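Local coordinates for NIPSNAP domain-containing protein (Burkholderia xenovorans, PDB 5KAK), which is of unknown function but belongs to the NipSnap family and carries a NIPSNAP domain of the ferredoxin-like alpha-beta kind, at the interface of chains A and B and the interface of chains A and C. Coordinates in Å, arbitrary orientation; residue numbers count along the deposited sequence, not the author numbering. Chains: chain A/B/C, Uncharacterized protein.

Contact 1: the interface of chains A and B. Residues chain A 52-56; chain B 14, 71, 99-101, 103.
The short loop A:Asp52 to A:Leu56 lies antiparallel along strand 96-106 of chain B, with A:Pro55 paired against B:Gln100. Backbone bonds carry the pairing: B:Asn101 N gives a hydrogen bond of 3.0 Å to the carbonyl A:Gly54 O, in its plane, and A:Leu56 N reaches B:Met99 O, also at 3.0 Å, from above the carbonyl plane.

The amide of B:Asn101 extends this ladder. Its CG stands in the crowded position between backbone N and carbonyl carbon (chi1 61°), which sends the amide toward the loop. B:Asn101 OD1 accepts from A:Gly54 N at 2.8 Å, the donor lying above the carbonyl plane, while B:Asn101 ND2 donates at 3.2 Å to a lone pair of A:Asp52 O. Two bonds to the backbone of chain A thus fix the flip of the amide.

The charged contact is looser: extended B:Arg71 meets poorly ordered A:Asp52 tip to tip, NH1 to OD2, in a salt bridge whose hydrogen bond is weak. Water 2 joins A:Asp52 O to NH1 of B:Arg14, sitting in the plane of that guanidinium; water 1 links A:Leu56 O with B:Met99 N.

Apolar packing flanks the amide. A:Leu56 crosses B:Asn101 at about a right angle, its CD1 also touching the B:Arg14 guanidinium at NH2, 3.6 Å away. On the other flank, A:Ile53 CD1 rests 3.8 Å from B:Ile103 CG1.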
ATOM      1  N   ASP A  52      14.438  -5.637 -12.925  1.00 15.07           N
ATOM      2  CA  ASP A  52      15.770  -5.508 -12.358  1.00 13.89           C
ATOM      3  C   ASP A  52      15.868  -4.395 -11.331  1.00 14.25           C
ATOM      4  O   ASP A  52      16.659  -4.504 -10.385  1.00 14.65           O
ATOM      5  CB  ASP A  52      16.811  -5.262 -13.466  1.00 20.84           C
ATOM      6  CG  ASP A  52      18.232  -5.082 -12.920  1.00 34.14           C
ATOM      7  OD1 ASP A  52      18.684  -5.910 -12.095  1.00 36.42           O
ATOM      8  OD2 ASP A  52      18.901  -4.101 -13.317  1.00 36.46           O
ATOM      9  N   ILE A  53      15.096  -3.322 -11.492  1.00 11.76           N
ATOM     10  CA  ILE A  53      15.073  -2.254 -10.495  1.00 12.80           C
ATOM     11  C   ILE A  53      13.621  -1.846 -10.251  1.00 10.57           C
ATOM     12  O   ILE A  53      12.898  -1.511 -11.193  1.00 12.38           O
ATOM     13  CB  ILE A  53      15.907  -1.030 -10.918  1.00 18.44           C
ATOM     14  CG1 ILE A  53      17.314  -1.444 -11.379  1.00 19.10           C
ATOM     15  CG2 ILE A  53      15.993  -0.081  -9.761  1.00 12.80           C
ATOM     16  CD1 ILE A  53      18.188  -0.294 -11.870  1.00 21.34           C
ATOM     17  N   GLY A  54      13.214  -1.833  -8.989  1.00 10.27           N
ATOM     18  CA  GLY A  54      11.859  -1.528  -8.596  1.00  9.70           C
ATOM     19  C   GLY A  54      11.347  -2.609  -7.668  1.00 10.97           C
ATOM     20  O   GLY A  54      12.063  -3.036  -6.759  1.00 10.21           O
ATOM     21  N   PRO A  55      10.103  -3.066  -7.857  1.00  9.64           N
ATOM     22  CA  PRO A  55       9.652  -4.270  -7.139  1.00 14.30           C
ATOM     23  C   PRO A  55      10.342  -5.480  -7.747  1.00 19.64           C
ATOM     24  O   PRO A  55      10.159  -5.774  -8.923  1.00 13.46           O
ATOM     25  CB  PRO A  55       8.136  -4.300  -7.377  1.00  9.84           C
ATOM     26  CG  PRO A  55       7.896  -3.472  -8.619  1.00 11.02           C
ATOM     27  CD  PRO A  55       9.102  -2.550  -8.812  1.00  8.03           C
ATOM     28  N   LEU A  56      11.140  -6.174  -6.947  1.00 13.31           N
ATOM     29  CA  LEU A  56      11.923  -7.279  -7.468  1.00 10.78           C
ATOM     30  C   LEU A  56      11.123  -8.586  -7.412  1.00  9.34           C
ATOM     31  O   LEU A  56      10.068  -8.691  -6.766  1.00  8.99           O
ATOM     32  CB  LEU A  56      13.237  -7.420  -6.693  1.00 10.44           C
ATOM     33  CG  LEU A  56      14.222  -6.249  -6.850  1.00 10.92           C
ATOM     34  CD1 LEU A  56      15.407  -6.426  -5.928  1.00 11.93           C
ATOM     35  CD2 LEU A  56      14.684  -6.114  -8.306  1.00 25.22           C
TER
ATOM     36  N   ARG B  14      18.726  -1.461  -1.319  1.00  8.39           N
ATOM     37  CA  ARG B  14      18.001  -2.714  -1.446  1.00 10.10           C
ATOM     38  C   ARG B  14      17.258  -2.966  -0.139  1.00 11.04           C
ATOM     39  O   ARG B  14      17.832  -2.812   0.951  1.00 13.46           O
ATOM     40  CB  ARG B  14      18.958  -3.854  -1.792  1.00  8.70           C
ATOM     41  CG  ARG B  14      19.653  -3.667  -3.159  1.00 12.48           C
ATOM     42  CD  ARG B  14      20.530  -4.840  -3.541  1.00 17.85           C
ATOM     43  NE  ARG B  14      19.807  -6.096  -3.749  1.00 17.41           N
ATOM     44  CZ  ARG B  14      19.230  -6.471  -4.888  1.00 16.91           C
ATOM     45  NH1 ARG B  14      19.237  -5.664  -5.938  1.00 15.35           N
ATOM     46  NH2 ARG B  14      18.608  -7.653  -4.964  1.00 15.60           N
ATOM     47  N   ARG B  71      27.486  -0.867 -11.673  1.00 31.92           N
ATOM     48  CA  ARG B  71      26.592  -1.726 -10.904  1.00 33.25           C
ATOM     49  C   ARG B  71      26.309  -3.017 -11.657  1.00 35.75           C
ATOM     50  O   ARG B  71      26.349  -4.111 -11.080  1.00 30.14           O
ATOM     51  CB  ARG B  71      25.281  -1.001 -10.602  1.00 18.53           C
ATOM     52  CG  ARG B  71      24.238  -1.877  -9.918  1.00 19.70           C
ATOM     53  CD  ARG B  71      22.922  -1.140  -9.675  1.00 16.68           C
ATOM     54  NE  ARG B  71      21.936  -2.017  -9.052  1.00 25.14           N
ATOM     55  CZ  ARG B  71      21.118  -2.819  -9.733  1.00 19.28           C
ATOM     56  NH1 ARG B  71      21.166  -2.840 -11.054  1.00 28.89           N
ATOM     57  NH2 ARG B  71      20.244  -3.592  -9.094  1.00 17.97           N
ATOM     58  N   MET B  99      11.400  -8.360  -1.849  1.00 10.03           N
ATOM     59  CA  MET B  99      12.619  -7.649  -2.184  1.00  9.41           C
ATOM     60  C   MET B  99      12.246  -6.507  -3.112  1.00  9.53           C
ATOM     61  O   MET B  99      11.426  -6.684  -4.011  1.00 12.19           O
ATOM     62  CB  MET B  99      13.650  -8.567  -2.849  1.00  9.72           C
ATOM     63  CG  MET B  99      14.115  -9.731  -1.974  1.00 11.24           C
ATOM     64  SD  MET B  99      14.851 -11.024  -2.975  1.00 16.98           S
ATOM     65  CE  MET B  99      16.357 -10.181  -3.436  1.00 19.63           C
ATOM     66  N   GLN B 100      12.811  -5.329  -2.845  1.00  8.88           N
ATOM     67  CA  GLN B 100      12.685  -4.157  -3.714  1.00 12.58           C
ATOM     68  C   GLN B 100      14.017  -3.417  -3.722  1.00 13.07           C
ATOM     69  O   GLN B 100      14.833  -3.575  -2.809  1.00 14.25           O
ATOM     70  CB  GLN B 100      11.602  -3.173  -3.240  1.00 16.08           C
ATOM     71  CG  GLN B 100      10.352  -3.767  -2.632  1.00 24.67           C
ATOM     72  CD  GLN B 100       9.549  -2.715  -1.910  1.00 27.27           C
ATOM     73  OE1 GLN B 100       9.157  -1.706  -2.500  1.00 29.54           O
ATOM     74  NE2 GLN B 100       9.333  -2.919  -0.616  1.00 22.80           N
ATOM     75  N   ASN B 101      14.224  -2.577  -4.739  1.00 11.36           N
ATOM     76  CA  ASN B 101      15.417  -1.737  -4.754  1.00  8.57           C
ATOM     77  C   ASN B 101      15.089  -0.401  -5.409  1.00 13.49           C
ATOM     78  O   ASN B 101      14.057  -0.234  -6.069  1.00 11.11           O
ATOM     79  CB  ASN B 101      16.624  -2.419  -5.441  1.00 10.77           C
ATOM     80  CG  ASN B 101      16.371  -2.762  -6.907  1.00  9.67           C
ATOM     81  OD1 ASN B 101      15.231  -2.828  -7.344  1.00 14.48           O
ATOM     82  ND2 ASN B 101      17.449  -2.981  -7.668  1.00 10.62           N
ATOM     83  N   ILE B 103      17.230   3.309  -7.054  1.00 13.15           N
ATOM     84  CA  ILE B 103      18.457   3.995  -7.433  1.00 11.98           C
ATOM     85  C   ILE B 103      18.369   5.422  -6.908  1.00 15.54           C
ATOM     86  O   ILE B 103      17.476   6.186  -7.300  1.00 12.07           O
ATOM     87  CB  ILE B 103      18.688   3.959  -8.950  1.00 12.50           C
ATOM     88  CG1 ILE B 103      18.880   2.518  -9.431  1.00 12.06           C
ATOM     89  CG2 ILE B 103      19.909   4.835  -9.332  1.00 15.62           C
ATOM     90  CD1 ILE B 103      19.857   1.700  -8.625  1.00 14.06           C
TER
HETATM   91  O   HOH W   1       9.802  -9.702  -3.953  1.00 14.56           O
HETATM   92  O   HOH W   2      18.386  -6.129  -8.732  1.00 21.06           O

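Contact 2: the interface of chains A and C. Residues chain A 11, 104-107, 109-111; chain C 27, 45, 47-50, 59.
C:Tyr50 O is held by one nearly straight hydrogen bond from A:Leu105 N, 2.8 Å long with 178° at the hydrogen, the N-H pointing almost along the C=O axis. The return bond, C:Tyr50 N to A:Leu105 O, completes an antiparallel pair between strand 98-106 of chain A and strand 45-51 of chain C. Past A:Pro106, which pairs with C:Phe49, A:Met107 N donates to C:Tyr48 O at 2.9 Å. The hydroxyl of A:Ser110 then takes over from the backbone: its OG, anti to the backbone N, accepts from C:Tyr48 N at 2.9 Å.

Aromatic groups pack around this ladder. C:Tyr50, with CG in the crowded position (chi1 65°), turns one ring face to A:Leu105, whose CB lies 3.9 Å from the ring centroid, while CD1 of the same leucine reaches the phenol end. A:Phe109 turns its ring edge, at CE1, to the C:Tyr48 ring, planes 78° apart; A:Phe109 CE1 comes within 3.5 Å of C:Tyr48 CB. A:Met107, extended beyond CG, runs obliquely past C:Tyr48, its SD 3.5 Å from C:Tyr48 CD1, and ends with CE against C:Val59 CG1; C:Ala27 CB, from helix 23-42, also touches the sulfur. C:Phe49 lies among A:Leu104, A:Pro106 and A:Val11, with A:Val11 CG2 3.6 Å from its CE1.

The interface is two-fold symmetric, so the same strand pairing and packing recur with the chains exchanged. Together they join the sheets of A and C into what is probably a stable dimer.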
ATOM      1  N   VAL A  11      -4.754  -3.238 -24.613  1.00 14.79           N
ATOM      2  CA  VAL A  11      -3.607  -3.991 -24.130  1.00 14.02           C
ATOM      3  C   VAL A  11      -3.873  -4.389 -22.687  1.00 13.41           C
ATOM      4  O   VAL A  11      -4.272  -3.551 -21.867  1.00 12.75           O
ATOM      5  CB  VAL A  11      -2.308  -3.177 -24.245  1.00 11.29           C
ATOM      6  CG1 VAL A  11      -1.158  -3.924 -23.580  1.00 14.36           C
ATOM      7  CG2 VAL A  11      -2.002  -2.905 -25.710  1.00 16.08           C
ATOM      8  N   LEU A 104      -5.220  -1.418 -20.519  1.00 12.64           N
ATOM      9  CA  LEU A 104      -4.593  -0.208 -21.020  1.00 11.64           C
ATOM     10  C   LEU A 104      -5.117   0.152 -22.403  1.00 12.70           C
ATOM     11  O   LEU A 104      -5.242  -0.708 -23.270  1.00 11.58           O
ATOM     12  CB  LEU A 104      -3.083  -0.388 -21.107  1.00 11.53           C
ATOM     13  CG  LEU A 104      -2.393  -0.803 -19.806  1.00  9.25           C
ATOM     14  CD1 LEU A 104      -0.919  -0.909 -20.067  1.00  7.12           C
ATOM     15  CD2 LEU A 104      -2.683   0.191 -18.680  1.00 12.44           C
ATOM     16  N   LEU A 105      -5.402   1.430 -22.614  1.00  7.30           N
ATOM     17  CA  LEU A 105      -5.813   1.904 -23.932  1.00  9.17           C
ATOM     18  C   LEU A 105      -4.695   2.720 -24.561  1.00  8.23           C
ATOM     19  O   LEU A 105      -4.140   3.615 -23.895  1.00 10.45           O
ATOM     20  CB  LEU A 105      -7.057   2.753 -23.815  1.00 10.35           C
ATOM     21  CG  LEU A 105      -8.267   2.033 -23.213  1.00 15.52           C
ATOM     22  CD1 LEU A 105      -9.421   2.969 -23.144  1.00 18.56           C
ATOM     23  CD2 LEU A 105      -8.625   0.807 -24.033  1.00 22.36           C
ATOM     24  N   PRO A 106      -4.308   2.448 -25.806  1.00 15.63           N
ATOM     25  CA  PRO A 106      -3.188   3.193 -26.385  1.00 12.79           C
ATOM     26  C   PRO A 106      -3.586   4.611 -26.760  1.00 14.69           C
ATOM     27  O   PRO A 106      -4.695   4.864 -27.243  1.00 12.15           O
ATOM     28  CB  PRO A 106      -2.814   2.369 -27.622  1.00 11.08           C
ATOM     29  CG  PRO A 106      -4.094   1.688 -28.005  1.00 15.68           C
ATOM     30  CD  PRO A 106      -4.758   1.361 -26.697  1.00 11.39           C
ATOM     31  N   MET A 107      -2.656   5.543 -26.538  1.00 14.52           N
ATOM     32  CA  MET A 107      -2.824   6.876 -27.083  1.00 16.33           C
ATOM     33  C   MET A 107      -2.628   6.844 -28.589  1.00 14.57           C
ATOM     34  O   MET A 107      -2.106   5.876 -29.151  1.00 15.92           O
ATOM     35  CB  MET A 107      -1.853   7.850 -26.418  1.00 16.98           C
ATOM     36  CG  MET A 107      -2.150   7.987 -24.939  1.00 14.92           C
ATOM     37  SD  MET A 107      -1.084   9.085 -24.013  1.00 18.05           S
ATOM     38  CE  MET A 107      -1.709   8.793 -22.363  1.00 11.90           C
ATOM     39  N   PHE A 109      -0.670   8.215 -30.632  1.00 15.65           N
ATOM     40  CA  PHE A 109       0.687   8.081 -31.150  1.00 12.06           C
ATOM     41  C   PHE A 109       1.350   6.780 -30.721  1.00 13.01           C
ATOM     42  O   PHE A 109       2.500   6.525 -31.096  1.00 21.68           O
ATOM     43  CB  PHE A 109       1.547   9.261 -30.700  1.00 22.36           C
ATOM     44  CG  PHE A 109       1.454   9.533 -29.235  1.00 20.27           C
ATOM     45  CD1 PHE A 109       2.202   8.796 -28.331  1.00 22.01           C
ATOM     46  CD2 PHE A 109       0.575  10.494 -28.755  1.00 14.33           C
ATOM     47  CE1 PHE A 109       2.093   9.032 -26.986  1.00 16.53           C
ATOM     48  CE2 PHE A 109       0.481  10.746 -27.419  1.00 21.71           C
ATOM     49  CZ  PHE A 109       1.243  10.018 -26.530  1.00 18.93           C
ATOM     50  N   SER A 110       0.654   5.951 -29.967  1.00 12.91           N
ATOM     51  CA  SER A 110       1.298   4.724 -29.535  1.00 16.35           C
ATOM     52  C   SER A 110       1.337   3.723 -30.698  1.00 12.90           C
ATOM     53  O   SER A 110       0.527   3.815 -31.630  1.00 17.16           O
ATOM     54  CB  SER A 110       0.547   4.158 -28.326  1.00 10.81           C
ATOM     55  OG  SER A 110       1.221   3.071 -27.707  1.00 12.24           O
ATOM     56  N   PRO A 111       2.291   2.791 -30.691  1.00 15.74           N
ATOM     57  CA  PRO A 111       2.447   1.858 -31.826  1.00 21.95           C
ATOM     58  C   PRO A 111       1.181   1.063 -32.101  1.00 20.40           C
ATOM     59  O   PRO A 111       0.379   0.799 -31.192  1.00 17.84           O
ATOM     60  CB  PRO A 111       3.586   0.942 -31.364  1.00 23.98           C
ATOM     61  CG  PRO A 111       4.420   1.825 -30.494  1.00 18.91           C
ATOM     62  CD  PRO A 111       3.447   2.718 -29.767  1.00 14.00           C
TER
ATOM     63  N   ALA C  27      -3.071  13.134 -22.709  1.00 12.50           N
ATOM     64  CA  ALA C  27      -2.892  12.571 -24.040  1.00 15.47           C
ATOM     65  C   ALA C  27      -2.978  13.654 -25.110  1.00 17.22           C
ATOM     66  O   ALA C  27      -2.186  13.663 -26.060  1.00 17.36           O
ATOM     67  CB  ALA C  27      -3.937  11.479 -24.283  1.00 14.40           C
ATOM     68  N   LEU C  45       9.750   4.278 -28.287  1.00 12.01           N
ATOM     69  CA  LEU C  45       8.503   4.126 -27.552  1.00 11.34           C
ATOM     70  C   LEU C  45       7.889   2.772 -27.893  1.00 11.30           C
ATOM     71  O   LEU C  45       7.545   2.501 -29.049  1.00 13.01           O
ATOM     72  CB  LEU C  45       7.546   5.266 -27.880  1.00 11.34           C
ATOM     73  CG  LEU C  45       6.196   5.175 -27.177  1.00 10.76           C
ATOM     74  CD1 LEU C  45       6.394   5.358 -25.681  1.00 12.43           C
ATOM     75  CD2 LEU C  45       5.275   6.229 -27.795  1.00 11.03           C
ATOM     76  N   GLY C  47       5.106   1.653 -26.039  1.00  9.96           N
ATOM     77  CA  GLY C  47       3.687   1.817 -25.771  1.00  9.65           C
ATOM     78  C   GLY C  47       3.468   3.030 -24.895  1.00 13.14           C
ATOM     79  O   GLY C  47       4.239   3.265 -23.958  1.00 12.49           O
ATOM     80  N   TYR C  48       2.431   3.809 -25.193  1.00 19.86           N
ATOM     81  CA  TYR C  48       1.955   4.865 -24.302  1.00 12.59           C
ATOM     82  C   TYR C  48       0.459   4.685 -24.119  1.00 12.29           C
ATOM     83  O   TYR C  48      -0.306   4.722 -25.096  1.00 11.90           O
ATOM     84  CB  TYR C  48       2.274   6.264 -24.850  1.00 10.54           C
ATOM     85  CG  TYR C  48       2.681   7.285 -23.803  1.00 13.22           C
ATOM     86  CD1 TYR C  48       1.850   7.601 -22.745  1.00 14.98           C
ATOM     87  CD2 TYR C  48       3.888   7.963 -23.911  1.00 10.05           C
ATOM     88  CE1 TYR C  48       2.231   8.547 -21.774  1.00 14.62           C
ATOM     89  CE2 TYR C  48       4.277   8.901 -22.964  1.00 10.16           C
ATOM     90  CZ  TYR C  48       3.440   9.189 -21.905  1.00 11.28           C
ATOM     91  OH  TYR C  48       3.851  10.138 -20.982  1.00 12.19           O
ATOM     92  N   PHE C  49       0.038   4.536 -22.872  1.00  8.87           N
ATOM     93  CA  PHE C  49      -1.295   4.053 -22.592  1.00  8.84           C
ATOM     94  C   PHE C  49      -1.923   4.883 -21.490  1.00  9.23           C
ATOM     95  O   PHE C  49      -1.229   5.543 -20.716  1.00 17.72           O
ATOM     96  CB  PHE C  49      -1.271   2.584 -22.132  1.00 12.56           C
ATOM     97  CG  PHE C  49      -0.574   1.651 -23.066  1.00 11.62           C
ATOM     98  CD1 PHE C  49      -1.192   1.217 -24.234  1.00  8.83           C
ATOM     99  CD2 PHE C  49       0.699   1.169 -22.757  1.00 11.45           C
ATOM    100  CE1 PHE C  49      -0.525   0.336 -25.093  1.00 15.94           C
ATOM    101  CE2 PHE C  49       1.355   0.281 -23.597  1.00  8.79           C
ATOM    102  CZ  PHE C  49       0.744  -0.130 -24.773  1.00  9.06           C
ATOM    103  N   TYR C  50      -3.244   4.805 -21.388  1.00 10.77           N
ATOM    104  CA  TYR C  50      -3.928   5.214 -20.173  1.00  8.96           C
ATOM    105  C   TYR C  50      -4.823   4.065 -19.713  1.00 13.39           C
ATOM    106  O   TYR C  50      -5.188   3.186 -20.496  1.00 15.02           O
ATOM    107  CB  TYR C  50      -4.728   6.537 -20.361  1.00 14.60           C
ATOM    108  CG  TYR C  50      -5.897   6.441 -21.341  1.00 13.77           C
ATOM    109  CD1 TYR C  50      -5.689   6.601 -22.702  1.00 16.48           C
ATOM    110  CD2 TYR C  50      -7.191   6.200 -20.898  1.00 17.89           C
ATOM    111  CE1 TYR C  50      -6.741   6.503 -23.609  1.00 12.08           C
ATOM    112  CE2 TYR C  50      -8.248   6.108 -21.790  1.00 23.14           C
ATOM    113  CZ  TYR C  50      -8.014   6.267 -23.140  1.00 16.56           C
ATOM    114  OH  TYR C  50      -9.056   6.178 -24.051  1.00 22.40           O
ATOM    115  N   VAL C  59      -1.308   6.836 -16.490  1.00  8.21           N
ATOM    116  CA  VAL C  59      -0.677   6.675 -17.791  1.00 15.07           C
ATOM    117  C   VAL C  59       0.547   5.795 -17.613  1.00 12.40           C
ATOM    118  O   VAL C  59       1.269   5.894 -16.615  1.00 14.29           O
ATOM    119  CB  VAL C  59      -0.333   8.027 -18.439  1.00 14.27           C
ATOM    120  CG1 VAL C  59      -1.618   8.757 -18.790  1.00 13.73           C
ATOM    121  CG2 VAL C  59       0.473   8.866 -17.489  1.00 13.43           C
TER

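About 25 Å separates the C-alpha centres of contact 1 and contact 2, and chain A takes part in both. Strand 45-51 enters contact 2 in chain C, while the loop just after it makes contact 1 in chain A; the final long strand serves both, through its earlier part in chain B and its end in chain A. Stretches that are neighbours in the sequence thus serve two different partners. The interface of contact 2 is two-fold symmetric, whereas that of contact 1 is not an exact two-fold, so the latter may join dimers into the eight-chain deposited assembly, although the structure alone does not show that this octamer forms in the cell.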